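Local coordinates for protein ribokinase (Staphylococcus aureus, PDB 3RY7) that catalyses the magnesium-dependent transfer of a phosphate group from ATP to O-5 of D-ribose, giving ribose 5-phosphate, at residues 44-49 with 136-141; 122-127 with 148-153; 196-201 with 205-210; 262-265 with 270-273. All blocks are in the same frame, centred on the assembly; numbering follows the deposited sequence.

Interaction 1: residues 44-49 with 136-141; sequences ANQAIA and FVVAQL
Gln46 OE1 accepts a 2.8 Å hydrogen bond from Gln140 NE2. The bond is clearly bent, with an N-H...O angle of 137°. The two amides stand nearly perpendicular, and NE2 lies well above the carbonyl plane of Gln46, 65° out of it. Carbon closes in from the strand as well: Val138 CG1 sits 3.5 Å from the same OE1, and Gln140 CG is 3.5 Å from Gln46 NE2. Gln46 reaches across in an extended chain, whereas Gln140 folds at chi2 (78°), which turns its amide back to meet it. The contact joins helix 42-52, whose start carries residues assigned to the ribose site, to strand 136-140 in the middle of the parallel Rossmann-like sheet of the ribokinase fold. Ile257 of helix 252-263 covers both Gln46 and Val138. Gln46 NE2 gives hydrogen bonds to Asp254 OD1 and Asn165 OD1, so both ends of this buried amide are engaged and its rotation is fixed. With Asn45 ND2 bonded to Asp254 OD2, neighbouring residues of one helix turn hold both oxygens of the carboxylate assigned as the proton acceptor.

Interaction 2: residues 122-127 with 148-153; sequences EDVINA and IISAFE
Val124 and Ala151 mark the closest approach of the two backbones, their CA atoms lying 6.1 Å apart where the short helix 121-125 rests on helix 145-157. The latter is the helix of a beta-alpha-beta crossover between the adjacent parallel strands 136-140 and 161-165, and helix 121-125 packs against its flank, roughly at a right angle to the face that meets the sheet. The close approach is consistent with the small side chains of Ser150 and Ala151 at this point. Val124 carries the contact: CG1, anti to the backbone N (chi1 175°), projects into the gap and meets Ala151 CB at 3.5 Å. Its other neighbour is the serine hydroxyl, with Ser150 OG 3.4 Å from Val124 CG1 and equally near Val124 CB. From the more exposed side Ile125 curls its end inward, bringing CD1 to 3.3 Å from Ser150 OG. The hydroxyl thus faces two methyl groups and the Val124 methine; it is buried here and has no polar partner in the model. The sheet-facing side of helix 145-157 carries Ile148 and Phe152, which press on Ala139 of the central sheet. There Ile148 CG2 sits over the centre of the Phe152 ring, 3.8 Å above its plane.

Interaction 3: residues 196-201 with 205-210; sequences IKVTNE and KDNANY
The first turn of helix 201-213 is closed by Glu201 and Lys205, and the loop that leads into it folds back along the side of the same helix. Lys205 N donates to Glu201 O over 3.0 Å in a nearly straight bond (162°), a regular i to i+4 helical link. Lys205 also lays the start of its chain over this acceptor, with CB and CG each 3.8 Å from Glu201 O. Beyond them the two side chains run outward on the exposed surface; Glu201 OE1 and Lys205 NZ remain 4.7 Å apart, too far for a salt bridge. Ahead of this turn Asn200 occupies the N-cap, its OD1 capping a backbone N of the helix, while Ser203 OG bonds to Thr199 N and Asn200 O. These bonds lie where the loop from helix 187-194 enters helix 201-213. At the next two helix residues, Asp206 and Asn207, Ile196 of the loop supplies the apolar part. The Ile196 side chain crosses that of Asp206 at about a right angle, its CD1 reaching to 3.9 Å from Asp206 CB and 3.7 Å from Asp206 O, an oxygen already taken by Tyr210 N within the helix. Asn207, largely buried, runs antiparallel alongside Ile196 with its amide beside the isoleucine CB and CG2, and Val198 meets it crosswise through CG2. Val198 N is held by Glu191 OE2, and its side chain lies about 4 Å from that of Leu223, a residue assigned to the ATP site.

Interaction 4: residues 262-265 with 270-273; sequences SRLN and NLAD
Asn270 spreads its amide between two backbone groups of the chain leaving helix 252-263. Its OD1 receives Asn265 N at 2.9 Å, an almost straight bond (171°), and its ND2 gives to Arg263 O at 3.0 Å, so one side chain serves a donor and an acceptor flanking Leu264. The carbonyl oxygen of Arg263 lies within the plane of the Asn270 amide, although ND2 stands above the carbonyl plane of Arg263. Asn265 lays its own amide over that of Asn270, the planes 15° apart and stacked, and its ND2 is tied to Asp269 OD2. Beside these polar links, Leu264 CD2 and Leu271 CD1 press together at 3.4 Å, tighter than usual for methyl groups.

The next shell is charged. Arg263, bent at chi2 and chi3, doubles back so that NH1 forms a long salt bridge to Asp273 OD2, 3.4 Å away. The carboxylate comes to the edge of the guanidinium. Asp273 OD1 meanwhile takes a weak bond from Asn270 ND2, a second use of the same nitrogen that is consistent with the amide's orientation. The guanidinium also makes a cation-pi contact with Phe277, one turn further along helix 271-283. Asn270 stands at the N-cap of that helix but makes no capping bond with its side chain. The arrangement is a helix-loop-helix connection within the ribokinase fold, in which the residue at the N-cap of helix 271-283 binds the C-terminal end of helix 252-263.

Interaction 1 lies nearest the chain centre and reaches the catalytic region directly, through Asp254. Strand 136-140 ties it to two neighbours. At one end Gln140 O and Ala139 CB pack on Ile148, joining it to interaction 2, whose centre is 15 Å away. At the other, Phe136 CE2 lies 3.7 Å from Leu264 O of interaction 4, centred 16 Å off. Helix 252-263 links interactions 1 and 4 as well, with Asp254 near its start and interaction 4 at its end. Interaction 3 stands apart, its centre 25 Å from interaction 1, and approaches the ATP side of the site through Val198, whereas interaction 2 is remote from ligand-binding residues.

Interaction 1: residues 44-49 with 136-141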
loop_
_atom_site.group_PDB
_atom_site.type_symbol
_atom_site.label_atom_id
_atom_site.label_comp_id
_atom_site.label_asym_id
_atom_site.label_seq_id
_atom_site.Cartn_x
_atom_site.Cartn_y
_atom_site.Cartn_z
ATOM N N ALA A 44 1.647 20.142 -2.878
ATOM C CA ALA A 44 0.580 19.183 -3.209
ATOM C C ALA A 44 0.324 18.183 -2.057
ATOM O O ALA A 44 -0.817 17.904 -1.706
ATOM C CB ALA A 44 0.893 18.438 -4.519
ATOM N N ASN A 45 1.400 17.660 -1.480
ATOM C CA ASN A 45 1.290 16.731 -0.359
ATOM C C ASN A 45 0.542 17.378 0.797
ATOM O O ASN A 45 -0.398 16.804 1.346
ATOM C CB ASN A 45 2.679 16.303 0.135
ATOM C CG ASN A 45 3.405 15.364 -0.831
ATOM O OD1 ASN A 45 2.841 14.894 -1.821
ATOM N ND2 ASN A 45 4.669 15.098 -0.539
ATOM N N GLN A 46 0.960 18.586 1.171
ATOM C CA GLN A 46 0.379 19.233 2.342
ATOM C C GLN A 46 -1.058 19.633 2.064
ATOM O O GLN A 46 -1.907 19.548 2.939
ATOM C CB GLN A 46 1.240 20.425 2.802
ATOM C CG GLN A 46 2.610 19.973 3.363
ATOM C CD GLN A 46 3.501 21.125 3.786
ATOM O OE1 GLN A 46 3.035 22.254 3.929
ATOM N NE2 GLN A 46 4.788 20.844 4.001
ATOM N N ALA A 47 -1.329 20.041 0.826
ATOM C CA ALA A 47 -2.676 20.425 0.421
ATOM C C ALA A 47 -3.643 19.238 0.497
ATOM O O ALA A 47 -4.746 19.355 1.019
ATOM C CB ALA A 47 -2.656 21.012 -0.988
ATOM N N ILE A 48 -3.223 18.094 -0.037
ATOM C CA ILE A 48 -4.043 16.891 -0.003
ATOM C C ILE A 48 -4.233 16.403 1.437
ATOM O O ILE A 48 -5.312 15.970 1.803
ATOM C CB ILE A 48 -3.427 15.758 -0.862
ATOM C CG1 ILE A 48 -3.631 16.057 -2.355
ATOM C CG2 ILE A 48 -4.034 14.399 -0.479
ATOM C CD1 ILE A 48 -2.676 15.296 -3.267
ATOM N N ALA A 49 -3.188 16.494 2.256
ATOM C CA ALA A 49 -3.317 16.148 3.675
ATOM C C ALA A 49 -4.338 17.035 4.389
ATOM O O ALA A 49 -5.287 16.523 4.987
ATOM C CB ALA A 49 -1.956 16.196 4.375
ATOM N N PHE A 136 -5.484 30.051 8.104
ATOM C CA PHE A 136 -4.046 29.818 7.984
ATOM C C PHE A 136 -3.632 29.806 6.530
ATOM O O PHE A 136 -4.371 29.335 5.661
ATOM C CB PHE A 136 -3.638 28.464 8.586
ATOM C CG PHE A 136 -3.984 28.303 10.048
ATOM C CD1 PHE A 136 -3.037 28.552 11.032
ATOM C CD2 PHE A 136 -5.249 27.879 10.433
ATOM C CE1 PHE A 136 -3.352 28.395 12.371
ATOM C CE2 PHE A 136 -5.566 27.722 11.772
ATOM C CZ PHE A 136 -4.624 27.981 12.740
ATOM N N VAL A 137 -2.433 30.305 6.272
ATOM C CA VAL A 137 -1.786 30.062 5.003
ATOM C C VAL A 137 -0.464 29.341 5.275
ATOM O O VAL A 137 0.291 29.734 6.167
ATOM C CB VAL A 137 -1.587 31.384 4.197
ATOM C CG1 VAL A 137 -1.117 32.485 5.104
ATOM C CG2 VAL A 137 -0.603 31.175 3.069
ATOM N N VAL A 138 -0.205 28.269 4.528
ATOM C CA VAL A 138 0.988 27.445 4.738
ATOM C C VAL A 138 1.847 27.437 3.490
ATOM O O VAL A 138 1.345 27.168 2.406
ATOM C CB VAL A 138 0.605 25.975 5.055
ATOM C CG1 VAL A 138 1.841 25.159 5.458
ATOM C CG2 VAL A 138 -0.465 25.915 6.133
ATOM N N ALA A 139 3.138 27.699 3.644
ATOM C CA ALA A 139 4.051 27.677 2.514
ATOM C C ALA A 139 5.236 26.764 2.798
ATOM O O ALA A 139 5.532 26.488 3.951
ATOM C CB ALA A 139 4.553 29.079 2.205
ATOM N N GLN A 140 5.903 26.324 1.749
ATOM C CA GLN A 140 7.178 25.645 1.818
ATOM C C GLN A 140 8.149 26.282 0.860
ATOM O O GLN A 140 7.792 27.136 0.105
ATOM C CB GLN A 140 7.050 24.154 1.503
ATOM C CG GLN A 140 5.819 23.526 1.985
ATOM C CD GLN A 140 4.665 23.833 1.132
ATOM O OE1 GLN A 140 4.791 24.006 -0.035
ATOM N NE2 GLN A 140 3.542 23.941 1.728
ATOM N N LEU A 141 9.380 25.843 0.888
ATOM C CA LEU A 141 10.400 26.503 0.084
ATOM C C LEU A 141 10.647 25.867 -1.301
ATOM O O LEU A 141 11.715 26.049 -1.866
ATOM C CB LEU A 141 11.708 26.612 0.873
ATOM C CG LEU A 141 11.631 27.380 2.199
ATOM C CD1 LEU A 141 12.973 27.424 2.916
ATOM C CD2 LEU A 141 11.144 28.799 1.932
#

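Interaction 2: residues 122-127 with 148-153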
loop_
_atom_site.group_PDB
_atom_site.type_symbol
_atom_site.label_atom_id
_atom_site.label_comp_id
_atom_site.label_asym_id
_atom_site.label_seq_id
_atom_site.Cartn_x
_atom_site.Cartn_y
_atom_site.Cartn_z
ATOM N N GLU A 122 3.073 38.636 -8.238
ATOM C CA GLU A 122 1.869 38.876 -8.992
ATOM C C GLU A 122 0.979 37.686 -9.162
ATOM O O GLU A 122 -0.184 37.835 -9.117
ATOM C CB GLU A 122 2.092 39.628 -10.300
ATOM C CG GLU A 122 3.419 39.529 -10.877
ATOM C CD GLU A 122 4.472 40.194 -10.088
ATOM O OE1 GLU A 122 4.391 41.396 -9.914
ATOM O OE2 GLU A 122 5.403 39.532 -9.665
ATOM N N ASP A 123 1.544 36.504 -9.291
ATOM C CA ASP A 123 0.760 35.276 -9.258
ATOM C C ASP A 123 0.003 35.199 -7.946
ATOM O O ASP A 123 -1.168 34.837 -7.912
ATOM C CB ASP A 123 1.669 34.050 -9.403
ATOM C CG ASP A 123 2.219 33.900 -10.814
ATOM O OD1 ASP A 123 1.474 34.203 -11.785
ATOM O OD2 ASP A 123 3.393 33.499 -10.949
ATOM N N VAL A 124 0.686 35.542 -6.863
ATOM C CA VAL A 124 0.096 35.479 -5.534
ATOM C C VAL A 124 -0.984 36.541 -5.323
ATOM O O VAL A 124 -2.076 36.228 -4.856
ATOM C CB VAL A 124 1.176 35.627 -4.448
ATOM C CG1 VAL A 124 0.523 35.690 -3.050
ATOM C CG2 VAL A 124 2.189 34.468 -4.541
ATOM N N ILE A 125 -0.671 37.793 -5.655
ATOM C CA ILE A 125 -1.633 38.904 -5.510
ATOM C C ILE A 125 -2.907 38.510 -6.215
ATOM O O ILE A 125 -4.018 38.688 -5.709
ATOM C CB ILE A 125 -1.111 40.187 -6.157
ATOM C CG1 ILE A 125 -0.326 41.010 -5.144
ATOM C CG2 ILE A 125 -2.268 41.029 -6.681
ATOM C CD1 ILE A 125 0.613 40.201 -4.298
ATOM N N ASN A 126 -2.727 37.932 -7.393
ATOM C CA ASN A 126 -3.839 37.450 -8.179
ATOM C C ASN A 126 -4.782 36.546 -7.390
ATOM O O ASN A 126 -5.965 36.469 -7.702
ATOM C CB ASN A 126 -3.304 36.721 -9.412
ATOM C CG ASN A 126 -4.082 37.050 -10.659
ATOM O OD1 ASN A 126 -3.729 37.979 -11.392
ATOM N ND2 ASN A 126 -5.151 36.294 -10.911
ATOM N N ALA A 127 -4.265 35.869 -6.367
ATOM C CA ALA A 127 -5.071 34.911 -5.607
ATOM C C ALA A 127 -5.486 35.419 -4.224
ATOM O O ALA A 127 -5.917 34.639 -3.382
ATOM C CB ALA A 127 -4.313 33.603 -5.471
ATOM N N ILE A 148 6.439 33.901 -1.451
ATOM C CA ILE A 148 5.998 33.592 -0.098
ATOM C C ILE A 148 5.859 34.889 0.730
ATOM O O ILE A 148 4.878 35.074 1.442
ATOM C CB ILE A 148 6.947 32.598 0.608
ATOM C CG1 ILE A 148 7.019 31.253 -0.149
ATOM C CG2 ILE A 148 6.466 32.351 2.052
ATOM C CD1 ILE A 148 8.107 30.355 0.355
ATOM N N ILE A 149 6.836 35.781 0.606
ATOM C CA ILE A 149 6.784 37.077 1.296
ATOM C C ILE A 149 5.486 37.810 0.956
ATOM O O ILE A 149 4.781 38.328 1.834
ATOM C CB ILE A 149 7.996 37.947 0.943
ATOM C CG1 ILE A 149 9.253 37.400 1.618
ATOM C CG2 ILE A 149 7.768 39.389 1.382
ATOM C CD1 ILE A 149 10.534 38.086 1.148
ATOM N N SER A 150 5.129 37.802 -0.321
ATOM C CA SER A 150 3.956 38.550 -0.740
ATOM C C SER A 150 2.652 37.945 -0.185
ATOM O O SER A 150 1.719 38.675 0.198
ATOM C CB SER A 150 3.936 38.688 -2.266
ATOM O OG SER A 150 2.712 38.219 -2.785
ATOM N N ALA A 151 2.596 36.613 -0.120
ATOM C CA ALA A 151 1.426 35.937 0.426
ATOM C C ALA A 151 1.319 36.167 1.946
ATOM O O ALA A 151 0.225 36.326 2.486
ATOM C CB ALA A 151 1.479 34.450 0.110
ATOM N N PHE A 152 2.471 36.197 2.615
ATOM C CA PHE A 152 2.506 36.381 4.068
ATOM C C PHE A 152 2.223 37.848 4.445
ATOM O O PHE A 152 1.683 38.118 5.512
ATOM C CB PHE A 152 3.854 35.915 4.644
ATOM C CG PHE A 152 3.968 34.407 4.818
ATOM C CD1 PHE A 152 5.067 33.851 5.483
ATOM C CD2 PHE A 152 2.973 33.553 4.335
ATOM C CE1 PHE A 152 5.181 32.449 5.652
ATOM C CE2 PHE A 152 3.067 32.159 4.514
ATOM C CZ PHE A 152 4.178 31.606 5.171
ATOM N N GLU A 153 2.580 38.786 3.568
ATOM C CA GLU A 153 2.234 40.211 3.786
ATOM C C GLU A 153 0.730 40.416 3.762
ATOM O O GLU A 153 0.151 41.046 4.659
ATOM C CB GLU A 153 2.918 41.111 2.769
ATOM C CG GLU A 153 4.412 41.253 2.996
ATOM C CD GLU A 153 5.117 41.860 1.793
ATOM O OE1 GLU A 153 4.538 41.749 0.683
ATOM O OE2 GLU A 153 6.240 42.420 1.955
#

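Interaction 3: residues 196-201 with 205-210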
loop_
_atom_site.group_PDB
_atom_site.type_symbol
_atom_site.label_atom_id
_atom_site.label_comp_id
_atom_site.label_asym_id
_atom_site.label_seq_id
_atom_site.Cartn_x
_atom_site.Cartn_y
_atom_site.Cartn_z
ATOM N N ILE A 196 22.384 26.951 15.444
ATOM C CA ILE A 196 22.480 26.081 16.620
ATOM C C ILE A 196 22.011 24.657 16.352
ATOM O O ILE A 196 20.830 24.439 16.069
ATOM C CB ILE A 196 21.607 26.590 17.776
ATOM C CG1 ILE A 196 21.963 28.028 18.147
ATOM C CG2 ILE A 196 21.751 25.671 18.977
ATOM C CD1 ILE A 196 20.950 28.664 19.065
ATOM N N LYS A 197 22.920 23.690 16.481
ATOM C CA LYS A 197 22.587 22.280 16.265
ATOM C C LYS A 197 21.549 21.750 17.250
ATOM O O LYS A 197 21.483 22.182 18.403
ATOM C CB LYS A 197 23.840 21.391 16.291
ATOM C CG LYS A 197 23.525 19.896 16.437
ATOM C CD LYS A 197 24.197 19.051 15.367
ATOM C CE LYS A 197 23.686 17.618 15.418
ATOM N NZ LYS A 197 24.037 16.855 14.192
ATOM N N VAL A 198 20.729 20.817 16.777
ATOM C CA VAL A 198 19.710 20.212 17.610
ATOM C C VAL A 198 20.228 18.878 18.126
ATOM O O VAL A 198 20.485 17.963 17.343
ATOM C CB VAL A 198 18.393 20.017 16.842
ATOM C CG1 VAL A 198 17.343 19.342 17.728
ATOM C CG2 VAL A 198 17.883 21.356 16.326
ATOM N N THR A 199 20.393 18.792 19.445
ATOM C CA THR A 199 20.901 17.593 20.111
ATOM C C THR A 199 20.124 17.241 21.379
ATOM O O THR A 199 19.294 16.326 21.372
ATOM C CB THR A 199 22.390 17.749 20.486
ATOM O OG1 THR A 199 22.576 18.923 21.291
ATOM C CG2 THR A 199 23.235 17.889 19.232
ATOM N N ASN A 200 20.386 17.969 22.465
ATOM C CA ASN A 200 19.656 17.772 23.722
ATOM C C ASN A 200 18.514 18.785 23.810
ATOM O O ASN A 200 18.447 19.725 23.008
ATOM C CB ASN A 200 20.579 17.902 24.940
ATOM C CG ASN A 200 21.356 19.206 24.942
ATOM O OD1 ASN A 200 20.933 20.191 24.337
ATOM N ND2 ASN A 200 22.502 19.217 25.621
ATOM N N GLU A 201 17.625 18.603 24.781
ATOM C CA GLU A 201 16.507 19.520 24.947
ATOM C C GLU A 201 16.947 20.983 25.127
ATOM O O GLU A 201 16.212 21.907 24.770
ATOM C CB GLU A 201 15.593 19.077 26.090
ATOM C CG GLU A 201 14.384 19.986 26.261
ATOM C CD GLU A 201 13.271 19.362 27.084
ATOM O OE1 GLU A 201 13.044 19.837 28.223
ATOM O OE2 GLU A 201 12.618 18.409 26.586
ATOM N N LYS A 205 15.588 24.396 23.279
ATOM C CA LYS A 205 15.274 25.638 23.928
ATOM C C LYS A 205 16.045 26.761 23.273
ATOM O O LYS A 205 15.509 27.792 23.024
ATOM C CB LYS A 205 15.694 25.583 25.375
ATOM C CG LYS A 205 14.708 25.020 26.311
ATOM C CD LYS A 205 15.305 24.969 27.742
ATOM C CE LYS A 205 14.622 23.943 28.653
ATOM N NZ LYS A 205 15.449 23.583 29.834
ATOM N N ASP A 206 17.317 26.550 23.025
ATOM C CA ASP A 206 18.152 27.589 22.419
ATOM C C ASP A 206 17.666 27.972 21.015
ATOM O O ASP A 206 17.672 29.143 20.640
ATOM C CB ASP A 206 19.616 27.142 22.364
ATOM C CG ASP A 206 20.231 26.955 23.748
ATOM O OD1 ASP A 206 19.763 27.613 24.710
ATOM O OD2 ASP A 206 21.183 26.149 23.869
ATOM N N ASN A 207 17.270 26.966 20.239
ATOM C CA ASN A 207 16.667 27.176 18.918
ATOM C C ASN A 207 15.370 27.972 19.005
ATOM O O ASN A 207 15.248 29.043 18.406
ATOM C CB ASN A 207 16.438 25.827 18.206
ATOM C CG ASN A 207 17.609 25.434 17.337
ATOM O OD1 ASN A 207 18.540 24.756 17.781
ATOM N ND2 ASN A 207 17.589 25.892 16.101
ATOM N N ALA A 208 14.418 27.462 19.781
ATOM C CA ALA A 208 13.181 28.190 20.026
ATOM C C ALA A 208 13.452 29.661 20.362
ATOM O O ALA A 208 12.821 30.560 19.814
ATOM C CB ALA A 208 12.389 27.529 21.128
ATOM N N ASN A 209 14.402 29.899 21.262
ATOM C CA ASN A 209 14.676 31.251 21.735
ATOM C C ASN A 209 15.174 32.148 20.623
ATOM O O ASN A 209 14.863 33.346 20.580
ATOM C CB ASN A 209 15.662 31.237 22.908
ATOM C CG ASN A 209 14.973 30.962 24.235
ATOM O OD1 ASN A 209 13.816 31.336 24.432
ATOM N ND2 ASN A 209 15.682 30.309 25.153
ATOM N N TYR A 210 15.951 31.566 19.719
ATOM C CA TYR A 210 16.354 32.289 18.533
ATOM C C TYR A 210 15.124 32.720 17.745
ATOM O O TYR A 210 14.974 33.904 17.431
ATOM C CB TYR A 210 17.269 31.464 17.636
ATOM C CG TYR A 210 17.422 32.142 16.303
ATOM C CD1 TYR A 210 16.708 31.703 15.195
ATOM C CD2 TYR A 210 18.225 33.273 16.166
ATOM C CE1 TYR A 210 16.823 32.338 13.977
ATOM C CE2 TYR A 210 18.343 33.925 14.949
ATOM C CZ TYR A 210 17.641 33.451 13.855
ATOM O OH TYR A 210 17.743 34.085 12.637
#

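Interaction 4: residues 262-265 with 270-273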
loop_
_atom_site.group_PDB
_atom_site.type_symbol
_atom_site.label_atom_id
_atom_site.label_comp_id
_atom_site.label_asym_id
_atom_site.label_seq_id
_atom_site.Cartn_x
_atom_site.Cartn_y
_atom_site.Cartn_z
ATOM N N SER A 262 -4.767 21.517 10.157
ATOM C CA SER A 262 -6.206 21.232 10.123
ATOM C C SER A 262 -6.832 21.263 11.531
ATOM O O SER A 262 -8.010 21.588 11.705
ATOM C CB SER A 262 -6.473 19.863 9.472
ATOM O OG SER A 262 -6.064 18.781 10.309
ATOM N N ARG A 263 -6.015 20.937 12.524
ATOM C CA ARG A 263 -6.474 20.718 13.887
ATOM C C ARG A 263 -6.256 21.943 14.793
ATOM O O ARG A 263 -6.952 22.110 15.800
ATOM C CB ARG A 263 -5.758 19.485 14.456
ATOM C CG ARG A 263 -5.981 19.218 15.935
ATOM C CD ARG A 263 -7.463 19.186 16.266
ATOM N NE ARG A 263 -8.156 18.081 15.613
ATOM C CZ ARG A 263 -8.413 16.913 16.200
ATOM N NH1 ARG A 263 -8.025 16.691 17.456
ATOM N NH2 ARG A 263 -9.065 15.966 15.526
ATOM N N LEU A 264 -5.302 22.799 14.427
ATOM C CA LEU A 264 -4.941 23.964 15.241
ATOM C C LEU A 264 -6.085 24.952 15.368
ATOM O O LEU A 264 -6.659 25.376 14.363
ATOM C CB LEU A 264 -3.761 24.702 14.620
ATOM C CG LEU A 264 -2.568 25.024 15.518
ATOM C CD1 LEU A 264 -1.806 26.206 14.949
ATOM C CD2 LEU A 264 -2.970 25.280 16.965
ATOM N N ASN A 265 -6.414 25.330 16.600
ATOM C CA ASN A 265 -7.376 26.411 16.812
ATOM C C ASN A 265 -6.710 27.733 16.476
ATOM O O ASN A 265 -5.484 27.855 16.580
ATOM C CB ASN A 265 -7.881 26.425 18.260
ATOM C CG ASN A 265 -8.797 25.260 18.568
ATOM O OD1 ASN A 265 -9.354 24.633 17.660
ATOM N ND2 ASN A 265 -8.968 24.964 19.855
ATOM N N ASN A 270 -4.417 24.881 21.692
ATOM C CA ASN A 270 -4.329 23.426 21.602
ATOM C C ASN A 270 -3.119 22.948 20.801
ATOM O O ASN A 270 -3.218 22.016 20.009
ATOM C CB ASN A 270 -5.601 22.854 20.982
ATOM C CG ASN A 270 -5.717 23.171 19.504
ATOM O OD1 ASN A 270 -5.294 24.236 19.050
ATOM N ND2 ASN A 270 -6.293 22.251 18.745
ATOM N N LEU A 271 -1.980 23.589 21.016
ATOM C CA LEU A 271 -0.752 23.200 20.337
ATOM C C LEU A 271 -0.436 21.711 20.487
ATOM O O LEU A 271 -0.193 21.032 19.497
ATOM C CB LEU A 271 0.432 24.031 20.839
ATOM C CG LEU A 271 0.861 25.168 19.912
ATOM C CD1 LEU A 271 -0.330 25.673 19.147
ATOM C CD2 LEU A 271 1.520 26.314 20.679
ATOM N N ALA A 272 -0.419 21.213 21.723
ATOM C CA ALA A 272 -0.054 19.816 21.969
ATOM C C ALA A 272 -1.058 18.813 21.367
ATOM O O ALA A 272 -0.660 17.780 20.838
ATOM C CB ALA A 272 0.150 19.558 23.472
ATOM N N ASP A 273 -2.348 19.124 21.456
ATOM C CA ASP A 273 -3.377 18.281 20.847
ATOM C C ASP A 273 -3.238 18.234 19.318
ATOM O O ASP A 273 -3.315 17.159 18.699
ATOM C CB ASP A 273 -4.769 18.787 21.241
ATOM C CG ASP A 273 -5.871 18.244 20.341
ATOM O OD1 ASP A 273 -6.660 19.074 19.843
ATOM O OD2 ASP A 273 -5.949 17.006 20.123
#